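Local coordinates for protein threonine phosphate decarboxylase-like enzyme (Sulfurospirillum multivorans, PDB 6OUX) that catalyses the pyridoxal phosphate-dependent decarboxylation of L-serine O-phosphate to ethanolamine O-phosphate, a precursor in norcobamide biosynthesis, at residues L196-S210 with S226-K240. Numbering follows the deposited sequence.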
ATOM      1  N   LEU A 196       6.828  18.293  26.321  1.00 16.81           N
ATOM      2  CA  LEU A 196       5.762  18.840  25.442  1.00 16.92           C
ATOM      3  C   LEU A 196       5.164  20.161  25.945  1.00 15.78           C
ATOM      4  O   LEU A 196       4.798  21.033  25.164  1.00 15.56           O
ATOM      5  CB  LEU A 196       4.595  17.835  25.242  1.00 14.70           C
ATOM      6  CG  LEU A 196       4.980  16.571  24.479  1.00 14.44           C
ATOM      7  CD1 LEU A 196       3.835  15.593  24.502  1.00 14.07           C
ATOM      8  CD2 LEU A 196       5.399  16.901  23.056  1.00 13.97           C
ATOM      9  N   LYS A 197       5.081  20.321  27.233  1.00 16.67           N
ATOM     10  CA  LYS A 197       4.687  21.623  27.746  1.00 19.36           C
ATOM     11  C   LYS A 197       5.650  22.751  27.283  1.00 19.41           C
ATOM     12  O   LYS A 197       5.201  23.807  26.806  1.00 17.77           O
ATOM     13  CB  LYS A 197       4.613  21.597  29.255  1.00 22.10           C
ATOM     14  CG  LYS A 197       3.434  20.800  29.743  1.00 25.69           C
ATOM     15  CD  LYS A 197       3.435  20.716  31.269  1.00 30.95           C
ATOM     16  CE  LYS A 197       2.006  20.685  31.817  1.00 33.86           C
ATOM     17  NZ  LYS A 197       1.136  19.686  31.103  1.00 33.15           N
ATOM     18  N   ARG A 198       6.935  22.498  27.445  1.00 18.07           N
ATOM     19  CA  ARG A 198       7.996  23.451  27.055  1.00 17.49           C
ATOM     20  C   ARG A 198       8.063  23.696  25.559  1.00 16.77           C
ATOM     21  O   ARG A 198       8.483  24.797  25.119  1.00 17.83           O
ATOM     22  CB  ARG A 198       9.338  22.949  27.578  1.00 17.78           C
ATOM     23  CG  ARG A 198      10.558  23.759  27.228  1.00 18.54           C
ATOM     24  CD  ARG A 198      11.734  23.470  28.163  1.00 19.56           C
ATOM     25  NE  ARG A 198      12.889  24.263  27.779  1.00 22.63           N
ATOM     26  CZ  ARG A 198      14.126  24.114  28.261  1.00 24.31           C
ATOM     27  NH1 ARG A 198      14.417  23.182  29.183  1.00 24.07           N
ATOM     28  NH2 ARG A 198      15.088  24.869  27.761  1.00 25.61           N
ATOM     29  N   LEU A 199       7.717  22.687  24.758  1.00 16.32           N
ATOM     30  CA  LEU A 199       7.751  22.831  23.292  1.00 15.29           C
ATOM     31  C   LEU A 199       6.430  23.138  22.635  1.00 14.94           C
ATOM     32  O   LEU A 199       6.239  22.886  21.446  1.00 13.66           O
ATOM     33  CB  LEU A 199       8.401  21.605  22.675  1.00 15.87           C
ATOM     34  CG  LEU A 199       9.843  21.394  23.170  1.00 16.94           C
ATOM     35  CD1 LEU A 199      10.448  20.208  22.432  1.00 18.39           C
ATOM     36  CD2 LEU A 199      10.757  22.612  22.946  1.00 17.54           C
ATOM     37  N   ALA A 200       5.521  23.722  23.399  1.00 16.81           N
ATOM     38  CA  ALA A 200       4.213  24.166  22.911  1.00 17.98           C
ATOM     39  C   ALA A 200       4.249  25.095  21.729  1.00 17.04           C
ATOM     40  O   ALA A 200       3.256  25.144  20.987  1.00 15.32           O
ATOM     41  CB  ALA A 200       3.375  24.804  24.034  1.00 19.52           C
ATOM     42  N   PHE A 201       5.365  25.802  21.556  1.00 16.17           N
ATOM     43  CA  PHE A 201       5.537  26.742  20.445  1.00 17.75           C
ATOM     44  C   PHE A 201       5.824  26.087  19.119  1.00 17.69           C
ATOM     45  O   PHE A 201       5.623  26.682  18.070  1.00 17.07           O
ATOM     46  CB  PHE A 201       6.690  27.742  20.728  1.00 17.78           C
ATOM     47  CG  PHE A 201       8.064  27.095  20.841  1.00 17.03           C
ATOM     48  CD1 PHE A 201       8.858  26.915  19.719  1.00 18.59           C
ATOM     49  CD2 PHE A 201       8.554  26.675  22.079  1.00 16.07           C
ATOM     50  CE1 PHE A 201      10.129  26.370  19.854  1.00 18.99           C
ATOM     51  CE2 PHE A 201       9.791  26.096  22.201  1.00 17.19           C
ATOM     52  CZ  PHE A 201      10.597  25.942  21.079  1.00 17.96           C
ATOM     53  N   VAL A 202       6.290  24.847  19.134  1.00 15.76           N
ATOM     54  CA  VAL A 202       6.590  24.171  17.875  1.00 14.99           C
ATOM     55  C   VAL A 202       5.260  23.813  17.129  1.00 14.85           C
ATOM     56  O   VAL A 202       4.341  23.235  17.727  1.00 15.70           O
ATOM     57  CB  VAL A 202       7.456  22.867  18.146  1.00 14.60           C
ATOM     58  CG1 VAL A 202       7.730  22.135  16.856  1.00 15.42           C
ATOM     59  CG2 VAL A 202       8.728  23.209  18.908  1.00 14.70           C
ATOM     60  N   PRO A 203       5.181  24.073  15.802  1.00 14.35           N
ATOM     61  CA  PRO A 203       4.005  23.745  15.056  1.00 15.21           C
ATOM     62  C   PRO A 203       3.607  22.229  15.054  1.00 14.39           C
ATOM     63  O   PRO A 203       2.435  21.866  15.236  1.00 13.82           O
ATOM     64  CB  PRO A 203       4.365  24.237  13.670  1.00 15.90           C
ATOM     65  CG  PRO A 203       5.226  25.447  13.930  1.00 16.14           C
ATOM     66  CD  PRO A 203       6.092  24.910  15.004  1.00 15.64           C
ATOM     67  N   ARG A 204       4.586  21.352  14.892  1.00 13.32           N
ATOM     68  CA  ARG A 204       4.326  19.917  14.721  1.00 12.32           C
ATOM     69  C   ARG A 204       5.343  19.130  15.491  1.00 11.93           C
ATOM     70  O   ARG A 204       6.539  19.250  15.206  1.00 11.78           O
ATOM     71  CB  ARG A 204       4.408  19.523  13.212  1.00 12.48           C
ATOM     72  CG  ARG A 204       3.208  19.988  12.357  1.00 13.63           C
ATOM     73  CD  ARG A 204       3.542  19.879  10.890  1.00 14.43           C
ATOM     74  NE  ARG A 204       4.497  20.903  10.561  1.00 16.17           N
ATOM     75  CZ  ARG A 204       4.156  22.181  10.323  1.00 19.42           C
ATOM     76  NH1 ARG A 204       2.885  22.581  10.360  1.00 18.00           N
ATOM     77  NH2 ARG A 204       5.089  23.083  10.055  1.00 20.84           N
ATOM     78  N   ILE A 205       4.869  18.321  16.451  1.00 12.15           N
ATOM     79  CA  ILE A 205       5.714  17.423  17.177  1.00 12.18           C
ATOM     80  C   ILE A 205       5.174  16.027  16.868  1.00 12.91           C
ATOM     81  O   ILE A 205       4.084  15.654  17.361  1.00 12.00           O
ATOM     82  CB  ILE A 205       5.708  17.692  18.710  1.00 13.38           C
ATOM     83  CG1 ILE A 205       6.240  19.118  18.980  1.00 12.99           C
ATOM     84  CG2 ILE A 205       6.522  16.586  19.373  1.00 13.27           C
ATOM     85  CD1 ILE A 205       6.265  19.501  20.425  1.00 14.15           C
ATOM     86  N   ILE A 206       5.921  15.324  16.018  1.00 11.48           N
ATOM     87  CA  ILE A 206       5.578  14.014  15.514  1.00 12.43           C
ATOM     88  C   ILE A 206       6.205  13.000  16.402  1.00 12.92           C
ATOM     89  O   ILE A 206       7.422  13.043  16.639  1.00 13.06           O
ATOM     90  CB  ILE A 206       6.121  13.774  14.097  1.00 13.22           C
ATOM     91  CG1 ILE A 206       5.389  14.701  13.115  1.00 13.17           C
ATOM     92  CG2 ILE A 206       5.950  12.309  13.732  1.00 14.11           C
ATOM     93  CD1 ILE A 206       6.138  14.911  11.831  1.00 12.75           C
ATOM     94  N   ILE A 207       5.385  12.117  16.957  1.00 12.18           N
ATOM     95  CA  ILE A 207       5.897  11.100  17.879  1.00 11.86           C
ATOM     96  C   ILE A 207       5.542   9.751  17.310  1.00 10.63           C
ATOM     97  O   ILE A 207       4.346   9.372  17.260  1.00 11.65           O
ATOM     98  CB  ILE A 207       5.277  11.227  19.301  1.00 12.07           C
ATOM     99  CG1 ILE A 207       5.469  12.636  19.858  1.00 13.00           C
ATOM    100  CG2 ILE A 207       5.903  10.188  20.197  1.00 12.13           C
ATOM    101  CD1 ILE A 207       4.804  12.963  21.193  1.00 13.50           C
ATOM    102  N   ASP A 208       6.570   9.010  16.925  1.00 11.26           N
ATOM    103  CA  ASP A 208       6.455   7.617  16.475  1.00 10.64           C
ATOM    104  C   ASP A 208       6.522   6.667  17.685  1.00 10.89           C
ATOM    105  O   ASP A 208       7.617   6.412  18.259  1.00 11.55           O
ATOM    106  CB  ASP A 208       7.501   7.288  15.418  1.00 10.98           C
ATOM    107  CG  ASP A 208       7.393   5.869  14.896  1.00 11.36           C
ATOM    108  OD1 ASP A 208       6.528   5.064  15.303  1.00 13.00           O
ATOM    109  OD2 ASP A 208       8.238   5.556  14.041  1.00 13.05           O
ATOM    110  N   GLU A 209       5.357   6.179  18.091  1.00 11.60           N
ATOM    111  CA  GLU A 209       5.313   5.244  19.210  1.00 11.78           C
ATOM    112  C   GLU A 209       5.158   3.799  18.768  1.00 11.22           C
ATOM    113  O   GLU A 209       4.508   2.999  19.475  1.00 11.16           O
ATOM    114  CB  GLU A 209       4.152   5.624  20.159  1.00 13.49           C
ATOM    115  CG  GLU A 209       2.779   5.549  19.499  1.00 16.15           C
ATOM    116  CD  GLU A 209       1.650   5.503  20.499  1.00 19.28           C
ATOM    117  OE1 GLU A 209       1.924   5.729  21.739  1.00 21.26           O
ATOM    118  OE2 GLU A 209       0.488   5.303  20.038  1.00 20.29           O
ATOM    119  N   SER A 210       5.723   3.471  17.645  1.00 10.72           N
ATOM    120  CA  SER A 210       5.545   2.130  17.037  1.00 12.67           C
ATOM    121  C   SER A 210       5.971   0.975  17.965  1.00 12.45           C
ATOM    122  O   SER A 210       5.480  -0.170  17.842  1.00 11.96           O
ATOM    123  CB  SER A 210       6.286   2.030  15.681  1.00 13.68           C
ATOM    124  OG  SER A 210       5.644   2.775  14.641  1.00 13.71           O
ATOM    125  N   SER A 226       0.502   6.734  23.865  1.00 19.73           N
ATOM    126  CA  SER A 226       0.759   8.200  23.700  1.00 19.76           C
ATOM    127  C   SER A 226      -0.569   8.988  23.263  1.00 20.45           C
ATOM    128  O   SER A 226      -0.523  10.207  22.971  1.00 14.66           O
ATOM    129  CB  SER A 226       1.877   8.427  22.647  1.00 20.69           C
ATOM    130  OG  SER A 226       3.055   7.680  22.838  1.00 19.87           O
ATOM    131  N   THR A 227      -1.746   8.307  23.243  1.00 21.67           N
ATOM    132  CA  THR A 227      -3.022   9.041  22.955  1.00 21.36           C
ATOM    133  C   THR A 227      -3.304  10.177  23.957  1.00 19.61           C
ATOM    134  O   THR A 227      -3.836  11.227  23.543  1.00 16.50           O
ATOM    135  CB  THR A 227      -4.213   8.061  22.905  1.00 23.65           C
ATOM    136  OG1 THR A 227      -3.963   7.074  21.914  1.00 23.53           O
ATOM    137  CG2 THR A 227      -5.567   8.702  22.543  1.00 23.35           C
ATOM    138  N   VAL A 228      -2.978   9.964  25.240  1.00 16.42           N
ATOM    139  CA  VAL A 228      -3.016  11.011  26.274  1.00 16.73           C
ATOM    140  C   VAL A 228      -2.296  12.279  25.824  1.00 14.14           C
ATOM    141  O   VAL A 228      -2.786  13.383  26.008  1.00 12.64           O
ATOM    142  CB  VAL A 228      -2.420  10.668  27.677  1.00 20.34           C
ATOM    143  CG1 VAL A 228      -3.291   9.747  28.456  1.00 25.54           C
ATOM    144  CG2 VAL A 228      -1.028  10.094  27.652  1.00 19.05           C
ATOM    145  N   LEU A 229      -1.160  12.111  25.178  1.00 13.54           N
ATOM    146  CA  LEU A 229      -0.402  13.258  24.643  1.00 13.20           C
ATOM    147  C   LEU A 229      -1.076  13.945  23.474  1.00 12.82           C
ATOM    148  O   LEU A 229      -1.133  15.212  23.407  1.00 13.14           O
ATOM    149  CB  LEU A 229       1.010  12.851  24.275  1.00 13.09           C
ATOM    150  CG  LEU A 229       1.751  12.069  25.321  1.00 14.55           C
ATOM    151  CD1 LEU A 229       3.125  11.666  24.714  1.00 14.71           C
ATOM    152  CD2 LEU A 229       1.928  12.805  26.650  1.00 14.46           C
ATOM    153  N   PHE A 230      -1.630  13.149  22.570  1.00 12.34           N
ATOM    154  CA  PHE A 230      -2.443  13.685  21.499  1.00 12.51           C
ATOM    155  C   PHE A 230      -3.610  14.491  22.046  1.00 11.86           C
ATOM    156  O   PHE A 230      -3.869  15.626  21.577  1.00 12.00           O
ATOM    157  CB  PHE A 230      -2.983  12.553  20.603  1.00 13.76           C
ATOM    158  CG  PHE A 230      -3.872  13.056  19.476  1.00 12.99           C
ATOM    159  CD1 PHE A 230      -3.334  13.799  18.500  1.00 13.18           C
ATOM    160  CD2 PHE A 230      -5.227  12.783  19.445  1.00 13.49           C
ATOM    161  CE1 PHE A 230      -4.092  14.243  17.442  1.00 13.70           C
ATOM    162  CE2 PHE A 230      -6.019  13.233  18.415  1.00 13.84           C
ATOM    163  CZ  PHE A 230      -5.458  13.972  17.420  1.00 13.50           C
ATOM    164  N   ASP A 231      -4.271  13.980  23.082  1.00 11.71           N
ATOM    165  CA  ASP A 231      -5.444  14.680  23.597  1.00 12.98           C
ATOM    166  C   ASP A 231      -5.152  16.015  24.304  1.00 13.02           C
ATOM    167  O   ASP A 231      -5.991  16.944  24.239  1.00 12.27           O
ATOM    168  CB  ASP A 231      -6.266  13.814  24.521  1.00 13.40           C
ATOM    169  CG  ASP A 231      -6.987  12.710  23.817  1.00 14.06           C
ATOM    170  OD1 ASP A 231      -7.170  12.699  22.555  1.00 16.01           O
ATOM    171  OD2 ASP A 231      -7.349  11.822  24.602  1.00 15.20           O
ATOM    172  N   MET A 232      -3.966  16.112  24.928  1.00 12.46           N
ATOM    173  CA  MET A 232      -3.613  17.229  25.759  1.00 12.51           C
ATOM    174  C   MET A 232      -2.888  18.350  24.994  1.00 13.31           C
ATOM    175  O   MET A 232      -3.047  19.501  25.335  1.00 13.00           O
ATOM    176  CB  MET A 232      -2.761  16.750  26.969  1.00 12.67           C
ATOM    177  CG  MET A 232      -2.391  17.863  27.988  1.00 13.34           C
ATOM    178  SD  MET A 232      -1.648  17.221  29.512  1.00 10.79           S
ATOM    179  CE  MET A 232      -2.890  16.086  30.033  1.00 14.20           C
ATOM    180  N   TYR A 233      -2.098  18.021  23.965  1.00 13.47           N
ATOM    181  CA  TYR A 233      -1.178  18.955  23.335  1.00 13.39           C
ATOM    182  C   TYR A 233      -1.559  19.166  21.875  1.00 15.03           C
ATOM    183  O   TYR A 233      -1.375  18.282  21.051  1.00 15.16           O
ATOM    184  CB  TYR A 233       0.238  18.460  23.468  1.00 14.01           C
ATOM    185  CG  TYR A 233       0.672  18.295  24.899  1.00 14.22           C
ATOM    186  CD1 TYR A 233       0.918  19.416  25.714  1.00 14.42           C
ATOM    187  CD2 TYR A 233       0.738  17.023  25.490  1.00 13.72           C
ATOM    188  CE1 TYR A 233       1.264  19.263  27.021  1.00 13.99           C
ATOM    189  CE2 TYR A 233       1.054  16.885  26.798  1.00 13.14           C
ATOM    190  CZ  TYR A 233       1.345  17.999  27.546  1.00 13.64           C
ATOM    191  OH  TYR A 233       1.677  17.797  28.852  1.00 13.80           O
ATOM    192  N   PRO A 234      -2.074  20.356  21.511  1.00 14.19           N
ATOM    193  CA  PRO A 234      -2.599  20.544  20.145  1.00 14.72           C
ATOM    194  C   PRO A 234      -1.576  20.518  19.003  1.00 14.14           C
ATOM    195  O   PRO A 234      -1.973  20.447  17.853  1.00 13.77           O
ATOM    196  CB  PRO A 234      -3.267  21.938  20.210  1.00 15.45           C
ATOM    197  CG  PRO A 234      -2.590  22.614  21.322  1.00 15.86           C
ATOM    198  CD  PRO A 234      -2.283  21.544  22.332  1.00 14.82           C
ATOM    199  N   ASN A 235      -0.283  20.522  19.320  1.00 13.39           N
ATOM    200  CA  ASN A 235       0.745  20.404  18.301  1.00 12.73           C
ATOM    201  C   ASN A 235       1.274  18.965  18.099  1.00 11.35           C
ATOM    202  O   ASN A 235       2.192  18.777  17.318  1.00 12.56           O
ATOM    203  CB  ASN A 235       1.930  21.336  18.555  1.00 12.07           C
ATOM    204  CG  ASN A 235       2.665  21.014  19.803  1.00 12.96           C
ATOM    205  OD1 ASN A 235       2.156  20.281  20.676  1.00 13.56           O
ATOM    206  ND2 ASN A 235       3.790  21.673  19.993  1.00 12.26           N
ATOM    207  N   VAL A 236       0.737  17.995  18.829  1.00 11.82           N
ATOM    208  CA  VAL A 236       1.183  16.625  18.710  1.00 12.35           C
ATOM    209  C   VAL A 236       0.517  15.857  17.561  1.00 12.79           C
ATOM    210  O   VAL A 236      -0.722  15.846  17.416  1.00 12.79           O
ATOM    211  CB  VAL A 236       1.062  15.910  20.052  1.00 12.66           C
ATOM    212  CG1 VAL A 236       1.219  14.379  19.944  1.00 12.65           C
ATOM    213  CG2 VAL A 236       2.124  16.473  20.990  1.00 13.72           C
ATOM    214  N   ILE A 237       1.365  15.108  16.871  1.00 11.83           N
ATOM    215  CA  ILE A 237       0.968  14.077  15.928  1.00 12.81           C
ATOM    216  C   ILE A 237       1.544  12.749  16.388  1.00 12.57           C
ATOM    217  O   ILE A 237       2.765  12.649  16.634  1.00 13.57           O
ATOM    218  CB  ILE A 237       1.447  14.389  14.529  1.00 13.26           C
ATOM    219  CG1 ILE A 237       0.723  15.615  13.995  1.00 15.26           C
ATOM    220  CG2 ILE A 237       1.190  13.234  13.574  1.00 14.08           C
ATOM    221  CD1 ILE A 237       1.392  16.309  12.840  1.00 17.55           C
ATOM    222  N   ILE A 238       0.658  11.781  16.594  1.00 11.53           N
ATOM    223  CA  ILE A 238       1.087  10.442  16.978  1.00 12.42           C
ATOM    224  C   ILE A 238       1.115   9.566  15.753  1.00 12.86           C
ATOM    225  O   ILE A 238       0.165   9.537  14.953  1.00 12.22           O
ATOM    226  CB  ILE A 238       0.134   9.811  18.034  1.00 12.83           C
ATOM    227  CG1 ILE A 238       0.042  10.680  19.287  1.00 12.94           C
ATOM    228  CG2 ILE A 238       0.560   8.387  18.389  1.00 12.74           C
ATOM    229  CD1 ILE A 238       1.361  10.886  20.034  1.00 12.73           C
ATOM    230  N   VAL A 239       2.200   8.814  15.584  1.00 13.70           N
ATOM    231  CA  VAL A 239       2.242   7.851  14.504  1.00 14.19           C
ATOM    232  C   VAL A 239       2.602   6.478  15.070  1.00 13.77           C
ATOM    233  O   VAL A 239       3.451   6.391  15.957  1.00 12.59           O
ATOM    234  CB  VAL A 239       3.332   8.252  13.452  1.00 15.46           C
ATOM    235  CG1 VAL A 239       3.335   7.258  12.346  1.00 17.10           C
ATOM    236  CG2 VAL A 239       3.095   9.604  12.856  1.00 15.27           C
ATOM    237  N   LYS A 240       2.007   5.414  14.528  1.00 14.09           N
ATOM    238  CA  LYS A 240       2.193   4.058  15.106  1.00 15.03           C
ATOM    239  C   LYS A 240       1.972   2.988  14.044  1.00 16.88           C
ATOM    240  O   LYS A 240       0.944   2.963  13.376  1.00 14.74           O
ATOM    241  CB  LYS A 240       1.266   3.840  16.316  1.00 15.39           C
ATOM    242  CG  LYS A 240       1.437   2.489  16.949  1.00 18.67           C
ATOM    243  CD  LYS A 240       0.933   2.371  18.378  1.00 19.89           C
ATOM    244  CE  LYS A 240       1.295   1.013  18.932  1.00 20.09           C
ATOM    245  NZ  LYS A 240       0.625  -0.016  18.091  1.00 21.94           N
TER
HETATM  246  O   HOH W   1       3.268  20.783  23.047  1.00 18.84           O
HETATM  247  O   HOH W   2       0.836  19.677  14.710  1.00 27.32           O
HETATM  248  O   HOH W   3      -1.904   6.195  19.544  1.00 23.69           O
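The Tyr233 ring is sandwiched: Leu196 CB sits squarely over one face, 3.8 Å from the ring centroid in a CH-pi contact, and Met232 CG lies against the rim of the opposite face. At the edge Lys197 CG approaches, and the bend in the lysine chain brings NZ back to donate to Tyr233 OH at 3.0 Å; the hydroxyl is also hydrogen-bonded to His193 ND1. Replacing Tyr233 with alanine is likely to leave Leu196 without its aromatic platform and Lys197 NZ without this acceptor. Leu196 CD1 touches both the ring at Tyr233 CD2 and Leu229 CB, and CD2 meets Val236 CG2.

The chi1 of Asn235 (64°), with CG between backbone N and carbonyl carbon, turns its amide toward the carbonyls of the turn Leu199-Val202. Its ND2 donates to Val202 O at 2.8 Å, in the planes of both groups, and weakly to Leu199 O, while a water bridges OD1 to Leu196 O. Ile205 CD1 packs 3.3 Å from Asn235 ND2.

Strands 204-208 and 236-240 run parallel, their backbone bonds continuing from Ile205 N to Asn235 O through to Glu209 N on Val239 O. Ile207 CD1 touches Val236 CG1 and Leu229 CD1 on the side facing helix 227-232; Ile206 CG2 meets Val239 CG2 on the other, where helix 108-116 packs on Asp208 and Val239. The two strands of this beta-alpha-beta unit lie side by side in the mixed sheet of the aminotransferase fold, with 173-177 beside 204-208 and 254-257 beside 236-241.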